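Local coordinates for protein transcription termination factor NusA (Planctomyces limnophilus, PDB 4MTN) that probably takes part in both transcription termination and antitermination, binding the RNA polymerase core enzyme and nascent RNA, at residues Ile153-Leu158 / Leu171-Pro176; Asp177-Leu182 / Arg198-Glu203; Glu186-Asn191 / Gly230-Asn235; Arg207-Val212 / Arg244-Arg249. All coordinates share one frame; numbering follows the deposited sequence.

In the fold
Reading from the N terminus, interaction 1 comes first: residues 153-158 and 171-176 pair across a hairpin in the S1 domain, closing a loop of 12 residues, and it lies wholly before the others in sequence. The chain then enters the first KH domain through helix 176-186, which interaction 2 lays on strand 195-203 after 15 intervening residues. Interaction 3 opens inside that span and closes beyond it at 230-235, so the two cross; interaction 4 crosses interaction 3 in turn by pairing 207-212 with 244-249. Interactions 2 and 4 follow in series but share one sheet. Arg202 links interaction 2 back to interaction 1, tying the KH domain to the S1 domain.

Interaction 1: residues Ile153-Leu158 / Leu171-Pro176; sequences IRAVVL and LSRAHP
The last hairpin of the S1 domain, a member of the OB clan, supplies this contact: strand 152-162 runs antiparallel to strand 167-172, and the pairing ends where the chain turns off into a helix. Val156 and Ser172 form the hydrogen-bonded pair. The bond from Val156 N to Ser172 O is 3.1 Å long and fairly straight (164° at the hydrogen) although the donor stands above the carbonyl plane. Its return partner, Ser172 N to Val156 O at 2.8 Å, arrives nearly along the C=O axis. Beyond the strand pairing, Arg173 takes over through its side chain. Bends at chi2 and chi3 bring the guanidinium round so that NH1 bonds Arg154 O at 3.2 Å, with the oxygen in the guanidinium plane and NH1 in the carbonyl plane. The aliphatic part of the same chain lies alongside Ala155, with CG 3.7 Å from Ala155 CB, while NH2 makes a salt bridge with Glu145, so the charge has a second anchor. At the other end Leu158, its CG anti to the backbone N (chi1 -174°), drives CD1 to 3.4 Å from His175 CD2, crossing the imidazole chain at about a right angle. His175 is itself an N-cap, its ND1 accepting from Asp177 N; Ser172 OG is hydrogen-bonded to Glu140. The edge of 153-158 remote from Ser172 bonds to strand 112-120, completing the closed order of the sheet, while Val156 and Arg173 lie against Phe178 of helix 176-186.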
loop_
_atom_site.group_PDB
_atom_site.type_symbol
_atom_site.label_atom_id
_atom_site.label_comp_id
_atom_site.label_asym_id
_atom_site.label_seq_id
_atom_site.Cartn_x
_atom_site.Cartn_y
_atom_site.Cartn_z
ATOM N N ILE A 153 -16.277 13.992 -1.694
ATOM C CA ILE A 153 -15.195 13.265 -1.047
ATOM C C ILE A 153 -14.126 12.938 -2.084
ATOM O O ILE A 153 -14.434 12.767 -3.265
ATOM C CB ILE A 153 -15.709 11.967 -0.373
ATOM C CG1 ILE A 153 -14.605 11.293 0.446
ATOM C CG2 ILE A 153 -16.280 11.010 -1.410
ATOM C CD1 ILE A 153 -15.034 9.989 1.087
ATOM N N ARG A 154 -12.870 12.880 -1.655
ATOM C CA ARG A 154 -11.795 12.484 -2.555
ATOM C C ARG A 154 -10.788 11.570 -1.866
ATOM O O ARG A 154 -10.588 11.639 -0.653
ATOM C CB ARG A 154 -11.091 13.715 -3.130
ATOM C CG ARG A 154 -10.477 14.647 -2.104
ATOM C CD ARG A 154 -9.801 15.819 -2.796
ATOM N NE ARG A 154 -9.189 16.748 -1.851
ATOM C CZ ARG A 154 -8.391 17.750 -2.203
ATOM N NH1 ARG A 154 -8.103 17.952 -3.481
ATOM N NH2 ARG A 154 -7.877 18.549 -1.278
ATOM N N ALA A 155 -10.163 10.704 -2.660
ATOM C CA ALA A 155 -9.183 9.750 -2.160
ATOM C C ALA A 155 -8.316 9.249 -3.309
ATOM O O ALA A 155 -8.501 9.652 -4.457
ATOM C CB ALA A 155 -9.875 8.587 -1.467
ATOM N N VAL A 156 -7.371 8.366 -2.999
ATOM C CA VAL A 156 -6.502 7.801 -4.023
ATOM C C VAL A 156 -6.960 6.397 -4.389
ATOM O O VAL A 156 -7.496 5.671 -3.551
ATOM C CB VAL A 156 -5.026 7.760 -3.575
ATOM C CG1 VAL A 156 -4.487 9.170 -3.402
ATOM C CG2 VAL A 156 -4.868 6.956 -2.294
ATOM N N VAL A 157 -6.766 6.020 -5.648
ATOM C CA VAL A 157 -7.161 4.694 -6.093
ATOM C C VAL A 157 -6.133 3.684 -5.616
ATOM O O VAL A 157 -4.963 3.755 -5.990
ATOM C CB VAL A 157 -7.288 4.619 -7.625
ATOM C CG1 VAL A 157 -7.595 3.195 -8.062
ATOM C CG2 VAL A 157 -8.361 5.578 -8.116
ATOM N N LEU A 158 -6.575 2.746 -4.783
ATOM C CA LEU A 158 -5.674 1.754 -4.210
ATOM C C LEU A 158 -5.366 0.633 -5.192
ATOM O O LEU A 158 -4.206 0.278 -5.399
ATOM C CB LEU A 158 -6.267 1.174 -2.926
ATOM C CG LEU A 158 -5.336 0.231 -2.167
ATOM C CD1 LEU A 158 -4.047 0.945 -1.806
ATOM C CD2 LEU A 158 -6.016 -0.314 -0.924
ATOM N N LEU A 171 -10.757 2.513 -3.239
ATOM C CA LEU A 171 -10.068 3.746 -2.878
ATOM C C LEU A 171 -9.402 3.642 -1.511
ATOM O O LEU A 171 -9.604 2.668 -0.784
ATOM C CB LEU A 171 -11.054 4.915 -2.885
ATOM C CG LEU A 171 -12.020 4.980 -4.070
ATOM C CD1 LEU A 171 -13.099 6.021 -3.820
ATOM C CD2 LEU A 171 -11.272 5.277 -5.362
ATOM N N SER A 172 -8.608 4.650 -1.162
ATOM C CA SER A 172 -8.051 4.762 0.181
ATOM C C SER A 172 -7.849 6.220 0.582
ATOM O O SER A 172 -7.312 7.005 -0.198
ATOM C CB SER A 172 -6.722 4.009 0.268
ATOM O OG SER A 172 -6.188 4.067 1.579
ATOM N N ARG A 173 -8.278 6.591 1.784
ATOM C CA ARG A 173 -7.826 7.853 2.363
ATOM C C ARG A 173 -6.712 7.609 3.378
ATOM O O ARG A 173 -6.109 8.550 3.891
ATOM C CB ARG A 173 -8.985 8.602 3.019
ATOM C CG ARG A 173 -10.282 8.559 2.229
ATOM C CD ARG A 173 -10.910 9.939 2.127
ATOM N NE ARG A 173 -10.784 10.705 3.363
ATOM C CZ ARG A 173 -10.802 12.033 3.418
ATOM N NH1 ARG A 173 -10.934 12.741 2.304
ATOM N NH2 ARG A 173 -10.680 12.656 4.582
ATOM N N ALA A 174 -6.445 6.336 3.659
ATOM C CA ALA A 174 -5.466 5.957 4.673
ATOM C C ALA A 174 -4.081 5.676 4.096
ATOM O O ALA A 174 -3.113 5.513 4.842
ATOM C CB ALA A 174 -5.962 4.744 5.443
ATOM N N HIS A 175 -3.987 5.617 2.772
ATOM C CA HIS A 175 -2.729 5.278 2.116
ATOM C C HIS A 175 -1.768 6.462 2.151
ATOM O O HIS A 175 -2.196 7.611 2.037
ATOM C CB HIS A 175 -2.978 4.839 0.671
ATOM C CG HIS A 175 -1.856 4.043 0.078
ATOM N ND1 HIS A 175 -0.739 4.630 -0.477
ATOM C CD2 HIS A 175 -1.679 2.707 -0.044
ATOM C CE1 HIS A 175 0.079 3.688 -0.915
ATOM N NE2 HIS A 175 -0.467 2.513 -0.666
ATOM N N PRO A 176 -0.466 6.184 2.324
ATOM C CA PRO A 176 0.569 7.223 2.287
ATOM C C PRO A 176 0.493 8.083 1.027
ATOM O O PRO A 176 0.732 9.286 1.098
ATOM C CB PRO A 176 1.869 6.419 2.318
ATOM C CG PRO A 176 1.513 5.187 3.065
ATOM C CD PRO A 176 0.091 4.869 2.691
#

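Interaction 2: residues Asp177-Leu182 / Arg198-Glu203; sequences DFVRRL and RSLARE
Helix 176-186 opens the α-β-β-α-α-β order of a type II KH domain and here rests on strand 195-203, an outer strand of its sheet. The two short axes pass 9.1 Å apart at 122°, a spacing bridged by side chains. Arg202 gives the best trace of it. From CB the chain leaves with CG anti to the backbone N (chi1 -178°) and runs extended to NE, its CG passing Thr208 of the next strand. CD then meets Val179 CG2 at 3.6 Å, and NE lies 3.5 Å from the same methyl. At CZ the guanidinium flattens over Val179: CG2 sits 3.4 Å above its plane, displaced to the rim. NH1 continues past the valine to Phe178 CB at 3.8 Å, near the edge of the ring, and there donates to the carbonyls of Arg173 and His175; NH2 is salt-bridged to Glu243. These polar partners fix the rotation of a buried charged group whose face is packed on a hydrocarbon. Two residues earlier in the strand, Leu200 continues the apolar seam, and Arg180 hydrogen-bonds Ile197 O through NH1. Leu200 CD2 touches Val179 CB at 4.0 Å and is equally far from Arg180 N.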
loop_
_atom_site.group_PDB
_atom_site.type_symbol
_atom_site.label_atom_id
_atom_site.label_comp_id
_atom_site.label_asym_id
_atom_site.label_seq_id
_atom_site.Cartn_x
_atom_site.Cartn_y
_atom_site.Cartn_z
ATOM N N ASP A 177 0.149 7.472 -0.103
ATOM C CA ASP A 177 0.063 8.194 -1.368
ATOM C C ASP A 177 -0.942 9.341 -1.317
ATOM O O ASP A 177 -0.806 10.314 -2.055
ATOM C CB ASP A 177 -0.306 7.242 -2.508
ATOM C CG ASP A 177 0.847 6.347 -2.915
ATOM O OD1 ASP A 177 1.995 6.632 -2.514
ATOM O OD2 ASP A 177 0.605 5.361 -3.641
ATOM N N PHE A 178 -1.945 9.230 -0.451
ATOM C CA PHE A 178 -2.940 10.290 -0.312
ATOM C C PHE A 178 -2.293 11.572 0.204
ATOM O O PHE A 178 -2.578 12.664 -0.287
ATOM C CB PHE A 178 -4.070 9.863 0.626
ATOM C CG PHE A 178 -5.260 10.785 0.601
ATOM C CD1 PHE A 178 -5.576 11.497 -0.545
ATOM C CD2 PHE A 178 -6.051 10.949 1.724
ATOM C CE1 PHE A 178 -6.665 12.348 -0.572
ATOM C CE2 PHE A 178 -7.143 11.800 1.704
ATOM C CZ PHE A 178 -7.449 12.501 0.554
ATOM N N VAL A 179 -1.420 11.430 1.197
ATOM C CA VAL A 179 -0.693 12.566 1.749
ATOM C C VAL A 179 0.253 13.154 0.710
ATOM O O VAL A 179 0.352 14.374 0.561
ATOM C CB VAL A 179 0.110 12.164 3.002
ATOM C CG1 VAL A 179 0.950 13.331 3.496
ATOM C CG2 VAL A 179 -0.824 11.675 4.090
ATOM N N ARG A 180 0.939 12.271 -0.011
ATOM C CA ARG A 180 1.895 12.674 -1.036
ATOM C C ARG A 180 1.228 13.523 -2.114
ATOM O O ARG A 180 1.781 14.530 -2.550
ATOM C CB ARG A 180 2.550 11.441 -1.663
ATOM C CG ARG A 180 3.610 11.755 -2.700
ATOM C CD ARG A 180 4.167 10.485 -3.326
ATOM N NE ARG A 180 5.023 9.737 -2.409
ATOM C CZ ARG A 180 6.347 9.844 -2.371
ATOM N NH1 ARG A 180 6.970 10.673 -3.199
ATOM N NH2 ARG A 180 7.050 9.125 -1.506
ATOM N N ARG A 181 0.033 13.117 -2.531
ATOM C CA ARG A 181 -0.716 13.855 -3.542
ATOM C C ARG A 181 -1.155 15.220 -3.021
ATOM O O ARG A 181 -0.994 16.233 -3.700
ATOM C CB ARG A 181 -1.943 13.060 -3.995
ATOM C CG ARG A 181 -1.646 11.739 -4.687
ATOM C CD ARG A 181 -1.056 11.933 -6.074
ATOM N NE ARG A 181 0.401 11.996 -6.052
ATOM C CZ ARG A 181 1.195 10.930 -6.073
ATOM N NH1 ARG A 181 0.674 9.712 -6.112
ATOM N NH2 ARG A 181 2.513 11.083 -6.056
ATOM N N LEU A 182 -1.716 15.234 -1.815
ATOM C CA LEU A 182 -2.222 16.461 -1.212
ATOM C C LEU A 182 -1.118 17.493 -1.010
ATOM O O LEU A 182 -1.345 18.695 -1.162
ATOM C CB LEU A 182 -2.903 16.157 0.122
ATOM C CG LEU A 182 -4.245 15.429 0.034
ATOM C CD1 LEU A 182 -4.724 15.026 1.418
ATOM C CD2 LEU A 182 -5.277 16.300 -0.664
ATOM N N ARG A 198 11.053 12.366 -0.925
ATOM C CA ARG A 198 11.852 11.150 -1.008
ATOM C C ARG A 198 11.230 9.957 -0.286
ATOM O O ARG A 198 11.219 8.842 -0.809
ATOM C CB ARG A 198 13.252 11.416 -0.456
ATOM C CG ARG A 198 13.961 12.567 -1.146
ATOM C CD ARG A 198 14.148 12.288 -2.627
ATOM N NE ARG A 198 15.037 11.153 -2.854
ATOM C CZ ARG A 198 16.363 11.239 -2.877
ATOM N NH1 ARG A 198 16.957 12.410 -2.686
ATOM N NH2 ARG A 198 17.095 10.153 -3.088
ATOM N N SER A 199 10.707 10.194 0.913
ATOM C CA SER A 199 10.196 9.111 1.745
ATOM C C SER A 199 9.006 9.553 2.586
ATOM O O SER A 199 8.911 10.713 2.987
ATOM C CB SER A 199 11.304 8.571 2.651
ATOM O OG SER A 199 10.842 7.485 3.436
ATOM N N LEU A 200 8.102 8.616 2.859
ATOM C CA LEU A 200 6.889 8.925 3.602
ATOM C C LEU A 200 6.508 7.795 4.556
ATOM O O LEU A 200 6.566 6.619 4.196
ATOM C CB LEU A 200 5.736 9.202 2.640
ATOM C CG LEU A 200 4.760 10.297 3.062
ATOM C CD1 LEU A 200 5.383 11.648 2.809
ATOM C CD2 LEU A 200 3.457 10.171 2.311
ATOM N N ALA A 201 6.122 8.166 5.773
ATOM C CA ALA A 201 5.679 7.203 6.775
ATOM C C ALA A 201 4.411 7.710 7.451
ATOM O O ALA A 201 4.409 8.787 8.045
ATOM C CB ALA A 201 6.769 6.964 7.798
ATOM N N ARG A 202 3.332 6.937 7.369
ATOM C CA ARG A 202 2.037 7.423 7.827
ATOM C C ARG A 202 1.294 6.491 8.781
ATOM O O ARG A 202 1.242 5.278 8.578
ATOM C CB ARG A 202 1.137 7.711 6.622
ATOM C CG ARG A 202 -0.223 8.268 7.004
ATOM C CD ARG A 202 -1.112 8.507 5.799
ATOM N NE ARG A 202 -2.269 9.320 6.158
ATOM C CZ ARG A 202 -3.339 9.487 5.387
ATOM N NH1 ARG A 202 -3.408 8.889 4.205
ATOM N NH2 ARG A 202 -4.342 10.247 5.804
ATOM N N GLU A 203 0.730 7.081 9.833
ATOM C CA GLU A 203 -0.345 6.452 10.589
ATOM C C GLU A 203 -1.598 7.295 10.387
ATOM O O GLU A 203 -1.700 8.403 10.916
ATOM C CB GLU A 203 0.008 6.333 12.070
ATOM C CG GLU A 203 1.073 5.291 12.363
ATOM C CD GLU A 203 1.215 5.003 13.843
ATOM O OE1 GLU A 203 0.358 5.465 14.627
ATOM O OE2 GLU A 203 2.184 4.314 14.223
#

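Interaction 3: residues Glu186-Asn191 / Gly230-Asn235; sequences EIPEVN and GARIRN. With SO4 (sulfate ion), chain B; SO4 (sulfate ion), chain C.
Arg232 carries the close-packed half of this contact, at the start of the helix that follows the GXXG loop of a KH domain. Its guanidinium is sandwiched: Ile187 CG2 lies 3.9 Å above one face, offset to the rim, and O4 of the chain B sulfate over the opposite one. Pro188 CD approaches tip to tip, 3.3 Å from Arg232 NH1. That nitrogen is salt-bridged at 3.1 Å to the syn lone pair of Glu189 OE1, 30° out of the guanidinium plane, while NH2 bonds Ala224 O. The sulfate, probably from the crystallisation liquor, also accepts from Ala231 N to O3 (2.9 Å) and Arg232 N to O1 (3.1 Å), with Val228 N and Arg229 N adding to the grip; this is consistent with a site for an RNA phosphate at a helix N terminus. The other end is looser. Glu186 bends at chi2 (71°), setting CG 3.3 Å from Arg232 O, yet its OE2 gains just a weak bond from Asn235 ND2 at 3.4 Å, and exposed Arg234 holds the chain C sulfate weakly. Between the two parts Ile187 reaches Ile233, whose side chain packs on strand 244-249, while Glu189 and Val190 touch strand 195-203.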
loop_
_atom_site.group_PDB
_atom_site.type_symbol
_atom_site.label_atom_id
_atom_site.label_comp_id
_atom_site.label_asym_id
_atom_site.label_seq_id
_atom_site.Cartn_x
_atom_site.Cartn_y
_atom_site.Cartn_z
ATOM N N GLU A 186 -0.944 21.319 -2.541
ATOM C CA GLU A 186 -0.915 22.478 -1.656
ATOM C C GLU A 186 0.393 23.262 -1.745
ATOM O O GLU A 186 0.393 24.490 -1.664
ATOM C CB GLU A 186 -1.158 22.041 -0.209
ATOM C CG GLU A 186 -1.767 23.124 0.666
ATOM C CD GLU A 186 -3.216 23.406 0.315
ATOM O OE1 GLU A 186 -3.897 22.489 -0.190
ATOM O OE2 GLU A 186 -3.673 24.547 0.542
ATOM N N ILE A 187 1.506 22.551 -1.906
ATOM C CA ILE A 187 2.815 23.194 -1.951
ATOM C C ILE A 187 3.311 23.369 -3.383
ATOM O O ILE A 187 3.673 22.394 -4.041
ATOM C CB ILE A 187 3.861 22.395 -1.153
ATOM C CG1 ILE A 187 3.357 22.130 0.267
ATOM C CG2 ILE A 187 5.189 23.138 -1.123
ATOM C CD1 ILE A 187 4.358 21.418 1.148
ATOM N N PRO A 188 3.337 24.621 -3.868
ATOM C CA PRO A 188 3.765 24.935 -5.236
ATOM C C PRO A 188 5.192 24.483 -5.542
ATOM O O PRO A 188 5.469 24.106 -6.676
ATOM C CB PRO A 188 3.651 26.465 -5.302
ATOM C CG PRO A 188 3.618 26.919 -3.884
ATOM C CD PRO A 188 2.929 25.828 -3.133
ATOM N N GLU A 189 6.078 24.512 -4.550
ATOM C CA GLU A 189 7.453 24.067 -4.758
ATOM C C GLU A 189 7.517 22.586 -5.129
ATOM O O GLU A 189 8.419 22.159 -5.848
ATOM C CB GLU A 189 8.303 24.322 -3.511
ATOM C CG GLU A 189 8.637 25.782 -3.254
ATOM C CD GLU A 189 7.639 26.466 -2.340
ATOM O OE1 GLU A 189 6.445 26.100 -2.371
ATOM O OE2 GLU A 189 8.054 27.366 -1.582
ATOM N N VAL A 190 6.563 21.806 -4.632
ATOM C CA VAL A 190 6.548 20.371 -4.885
ATOM C C VAL A 190 5.989 20.037 -6.271
ATOM O O VAL A 190 6.535 19.186 -6.975
ATOM C CB VAL A 190 5.739 19.624 -3.808
ATOM C CG1 VAL A 190 5.732 18.131 -4.085
ATOM C CG2 VAL A 190 6.321 19.899 -2.432
ATOM N N ASN A 191 4.914 20.711 -6.670
ATOM C CA ASN A 191 4.317 20.454 -7.980
ATOM C C ASN A 191 5.108 21.106 -9.109
ATOM O O ASN A 191 4.943 20.751 -10.275
ATOM C CB ASN A 191 2.856 20.919 -8.019
ATOM C CG ASN A 191 2.690 22.393 -7.691
ATOM O OD1 ASN A 191 3.333 23.255 -8.290
ATOM N ND2 ASN A 191 1.813 22.688 -6.739
ATOM N N GLY A 230 3.787 27.914 7.896
ATOM C CA GLY A 230 3.542 26.483 7.844
ATOM C C GLY A 230 2.070 26.180 7.628
ATOM O O GLY A 230 1.590 25.096 7.960
ATOM N N ALA A 231 1.357 27.146 7.057
ATOM C CA ALA A 231 -0.089 27.052 6.879
ATOM C C ALA A 231 -0.498 26.004 5.844
ATOM O O ALA A 231 -1.503 25.317 6.016
ATOM C CB ALA A 231 -0.654 28.413 6.497
ATOM N N ARG A 232 0.277 25.891 4.770
ATOM C CA ARG A 232 -0.044 24.956 3.693
ATOM C C ARG A 232 0.057 23.508 4.161
ATOM O O ARG A 232 -0.735 22.657 3.755
ATOM C CB ARG A 232 0.875 25.183 2.492
ATOM C CG ARG A 232 0.707 26.541 1.827
ATOM C CD ARG A 232 1.824 26.796 0.832
ATOM N NE ARG A 232 3.130 26.513 1.417
ATOM C CZ ARG A 232 4.287 26.686 0.787
ATOM N NH1 ARG A 232 4.307 27.148 -0.455
ATOM N NH2 ARG A 232 5.426 26.397 1.403
ATOM N N ILE A 233 1.039 23.234 5.013
ATOM C CA ILE A 233 1.214 21.902 5.578
ATOM C C ILE A 233 0.036 21.548 6.485
ATOM O O ILE A 233 -0.465 20.423 6.456
ATOM C CB ILE A 233 2.536 21.796 6.363
ATOM C CG1 ILE A 233 3.726 21.918 5.411
ATOM C CG2 ILE A 233 2.609 20.487 7.128
ATOM C CD1 ILE A 233 5.069 21.913 6.105
ATOM N N ARG A 234 -0.414 22.519 7.275
ATOM C CA ARG A 234 -1.554 22.309 8.159
ATOM C C ARG A 234 -2.852 22.148 7.372
ATOM O O ARG A 234 -3.761 21.443 7.808
ATOM C CB ARG A 234 -1.689 23.462 9.155
ATOM C CG ARG A 234 -0.660 23.444 10.273
ATOM C CD ARG A 234 -1.046 24.412 11.379
ATOM N NE ARG A 234 -1.510 25.685 10.837
ATOM C CZ ARG A 234 -0.708 26.689 10.497
ATOM N NH1 ARG A 234 0.605 26.571 10.645
ATOM N NH2 ARG A 234 -1.221 27.809 10.008
ATOM N N ASN A 235 -2.935 22.806 6.219
ATOM C CA ASN A 235 -4.098 22.675 5.346
ATOM C C ASN A 235 -4.300 21.229 4.908
ATOM O O ASN A 235 -5.424 20.729 4.876
ATOM C CB ASN A 235 -3.963 23.577 4.117
ATOM C CG ASN A 235 -4.236 25.036 4.430
ATOM O OD1 ASN A 235 -4.934 25.358 5.392
ATOM N ND2 ASN A 235 -3.691 25.930 3.611
HETATM S S SO4 B . 2.486 28.941 4.226
HETATM O O1 SO4 B . 2.802 27.520 4.128
HETATM O O2 SO4 B . 1.139 29.178 3.716
HETATM O O3 SO4 B . 2.560 29.355 5.624
HETATM O O4 SO4 B . 3.445 29.709 3.440
HETATM S S SO4 C . -3.194 30.418 9.255
HETATM O O1 SO4 C . -2.078 30.099 10.140
HETATM O O2 SO4 C . -3.881 29.187 8.876
HETATM O O3 SO4 C . -4.125 31.304 9.945
HETATM O O4 SO4 C . -2.689 31.085 8.058
#

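Interaction 4: residues Arg207-Val212 / Arg244-Arg249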
loop_
_atom_site.group_PDB
_atom_site.type_symbol
_atom_site.label_atom_id
_atom_site.label_comp_id
_atom_site.label_asym_id
_atom_site.label_seq_id
_atom_site.Cartn_x
_atom_site.Cartn_y
_atom_site.Cartn_z
ATOM N N ARG A 207 -0.450 10.736 12.546
ATOM C CA ARG A 207 0.839 11.368 12.281
ATOM C C ARG A 207 1.507 10.873 11.000
ATOM O O ARG A 207 1.438 9.690 10.668
ATOM C CB ARG A 207 1.777 11.150 13.470
ATOM C CG ARG A 207 3.041 11.994 13.432
ATOM C CD ARG A 207 3.789 11.918 14.752
ATOM N NE ARG A 207 2.970 12.378 15.869
ATOM C CZ ARG A 207 2.867 13.649 16.248
ATOM N NH1 ARG A 207 3.532 14.594 15.599
ATOM N NH2 ARG A 207 2.097 13.976 17.278
ATOM N N THR A 208 2.163 11.792 10.294
ATOM C CA THR A 208 2.898 11.462 9.077
ATOM C C THR A 208 4.259 12.156 9.036
ATOM O O THR A 208 4.342 13.378 9.157
ATOM C CB THR A 208 2.107 11.856 7.814
ATOM O OG1 THR A 208 0.837 11.196 7.814
ATOM C CG2 THR A 208 2.874 11.466 6.561
ATOM N N LYS A 209 5.320 11.374 8.864
ATOM C CA LYS A 209 6.663 11.926 8.709
ATOM C C LYS A 209 7.038 12.036 7.232
ATOM O O LYS A 209 6.949 11.059 6.487
ATOM C CB LYS A 209 7.694 11.071 9.450
ATOM C CG LYS A 209 7.668 11.221 10.965
ATOM C CD LYS A 209 8.751 10.370 11.618
ATOM C CE LYS A 209 8.758 10.533 13.131
ATOM N NZ LYS A 209 9.049 11.935 13.543
ATOM N N VAL A 210 7.460 13.228 6.818
ATOM C CA VAL A 210 7.798 13.489 5.422
ATOM C C VAL A 210 9.260 13.887 5.251
ATOM O O VAL A 210 9.714 14.873 5.829
ATOM C CB VAL A 210 6.921 14.609 4.828
ATOM C CG1 VAL A 210 7.166 14.737 3.329
ATOM C CG2 VAL A 210 5.451 14.353 5.121
ATOM N N ALA A 211 9.992 13.119 4.449
ATOM C CA ALA A 211 11.385 13.435 4.154
ATOM C C ALA A 211 11.510 14.030 2.754
ATOM O O ALA A 211 11.153 13.390 1.766
ATOM C CB ALA A 211 12.252 12.196 4.288
ATOM N N VAL A 212 12.025 15.254 2.678
ATOM C CA VAL A 212 12.116 15.974 1.411
ATOM C C VAL A 212 13.554 16.362 1.070
ATOM O O VAL A 212 14.424 16.394 1.940
ATOM C CB VAL A 212 11.249 17.248 1.429
ATOM C CG1 VAL A 212 9.781 16.891 1.612
ATOM C CG2 VAL A 212 11.714 18.193 2.529
ATOM N N ARG A 244 -1.284 14.966 12.183
ATOM C CA ARG A 244 -0.046 15.718 12.366
ATOM C C ARG A 244 0.973 15.404 11.276
ATOM O O ARG A 244 1.241 14.242 10.980
ATOM C CB ARG A 244 0.555 15.431 13.743
ATOM C CG ARG A 244 -0.261 15.982 14.901
ATOM C CD ARG A 244 -0.510 17.471 14.730
ATOM N NE ARG A 244 0.735 18.211 14.553
ATOM C CZ ARG A 244 0.801 19.483 14.174
ATOM N NH1 ARG A 244 -0.309 20.163 13.928
ATOM N NH2 ARG A 244 1.980 20.075 14.039
ATOM N N ILE A 245 1.546 16.449 10.686
ATOM C CA ILE A 245 2.498 16.276 9.595
ATOM C C ILE A 245 3.864 16.874 9.923
ATOM O O ILE A 245 3.995 18.083 10.123
ATOM C CB ILE A 245 1.972 16.909 8.294
ATOM C CG1 ILE A 245 0.638 16.271 7.899
ATOM C CG2 ILE A 245 2.989 16.755 7.177
ATOM C CD1 ILE A 245 0.046 16.831 6.629
ATOM N N GLU A 246 4.878 16.016 9.976
ATOM C CA GLU A 246 6.247 16.452 10.228
ATOM C C GLU A 246 7.083 16.373 8.957
ATOM O O GLU A 246 7.258 15.297 8.387
ATOM C CB GLU A 246 6.896 15.604 11.323
ATOM C CG GLU A 246 6.088 15.488 12.601
ATOM C CD GLU A 246 6.703 14.508 13.582
ATOM O OE1 GLU A 246 7.832 14.038 13.324
ATOM O OE2 GLU A 246 6.058 14.205 14.607
ATOM N N VAL A 247 7.599 17.514 8.512
ATOM C CA VAL A 247 8.465 17.544 7.341
ATOM C C VAL A 247 9.923 17.660 7.763
ATOM O O VAL A 247 10.312 18.627 8.417
ATOM C CB VAL A 247 8.113 18.709 6.399
ATOM C CG1 VAL A 247 9.037 18.709 5.194
ATOM C CG2 VAL A 247 6.662 18.614 5.963
ATOM N N VAL A 248 10.725 16.668 7.394
ATOM C CA VAL A 248 12.145 16.681 7.721
ATOM C C VAL A 248 13.005 16.617 6.464
ATOM O O VAL A 248 12.491 16.493 5.352
ATOM C CB VAL A 248 12.516 15.514 8.651
ATOM C CG1 VAL A 248 11.799 15.653 9.986
ATOM C CG2 VAL A 248 12.177 14.186 7.995
ATOM N N ARG A 249 14.319 16.691 6.648
ATOM C CA ARG A 249 15.242 16.724 5.522
ATOM C C ARG A 249 15.750 15.329 5.181
ATOM O O ARG A 249 16.213 14.596 6.055
ATOM C CB ARG A 249 16.420 17.655 5.822
ATOM C CG ARG A 249 17.319 17.927 4.626
ATOM C CD ARG A 249 18.614 18.606 5.047
ATOM N NE ARG A 249 18.385 19.918 5.647
ATOM C CZ ARG A 249 18.622 21.073 5.033
ATOM N NH1 ARG A 249 19.101 21.084 3.796
ATOM N NH2 ARG A 249 18.384 22.219 5.657
HETATM O O HOH W 1 2.709 17.410 16.251
#
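Glu246 is gripped at both oxygens by basic side chains of the neighbouring strand. Its OE1 receives Lys209 NZ at 2.4 Å through the syn lone pair, the two chains lying side by side, whereas OE2 offers its anti lone pair to Arg207 NH1 at 2.7 Å, with that oxygen 31° out of the guanidinium plane. Arg207 leaves with CG anti to the backbone N (chi1 -168°) and bends at chi3, which lays one guanidinium face over Arg244 CB, 3.6 Å above its plane. A water accepts from both Arg207 NH1 and Arg244 NE and so probably eases the repulsion of the two like charges. The carboxylate is placed by the backbone beneath it: Glu246 N donates to Thr208 O at 2.8 Å, and Glu246 O accepts from Val210 N at 2.6 Å. Three residues of 207-212 thus carry the five bonds of the parallel ladder, Thr208 and Val210 through both N and O and Val212 through N, in the parallel strand pair of the type II KH sheet, joined by a β-α-α-β connection. On the face of Val210, hydrocarbon replaces charge; Val210 CG2 meets Ile245 CG2 at 4.0 Å, and Val212 CG2 crosses Val247 CG1 at about a right angle, 3.8 Å away. Helix 231-239 packs on this face through Ile233 and Val236. On the charged face, helix 297-306 lays Leu301 against Arg207 and Lys209, and Gln297 accepts from Arg207 NE.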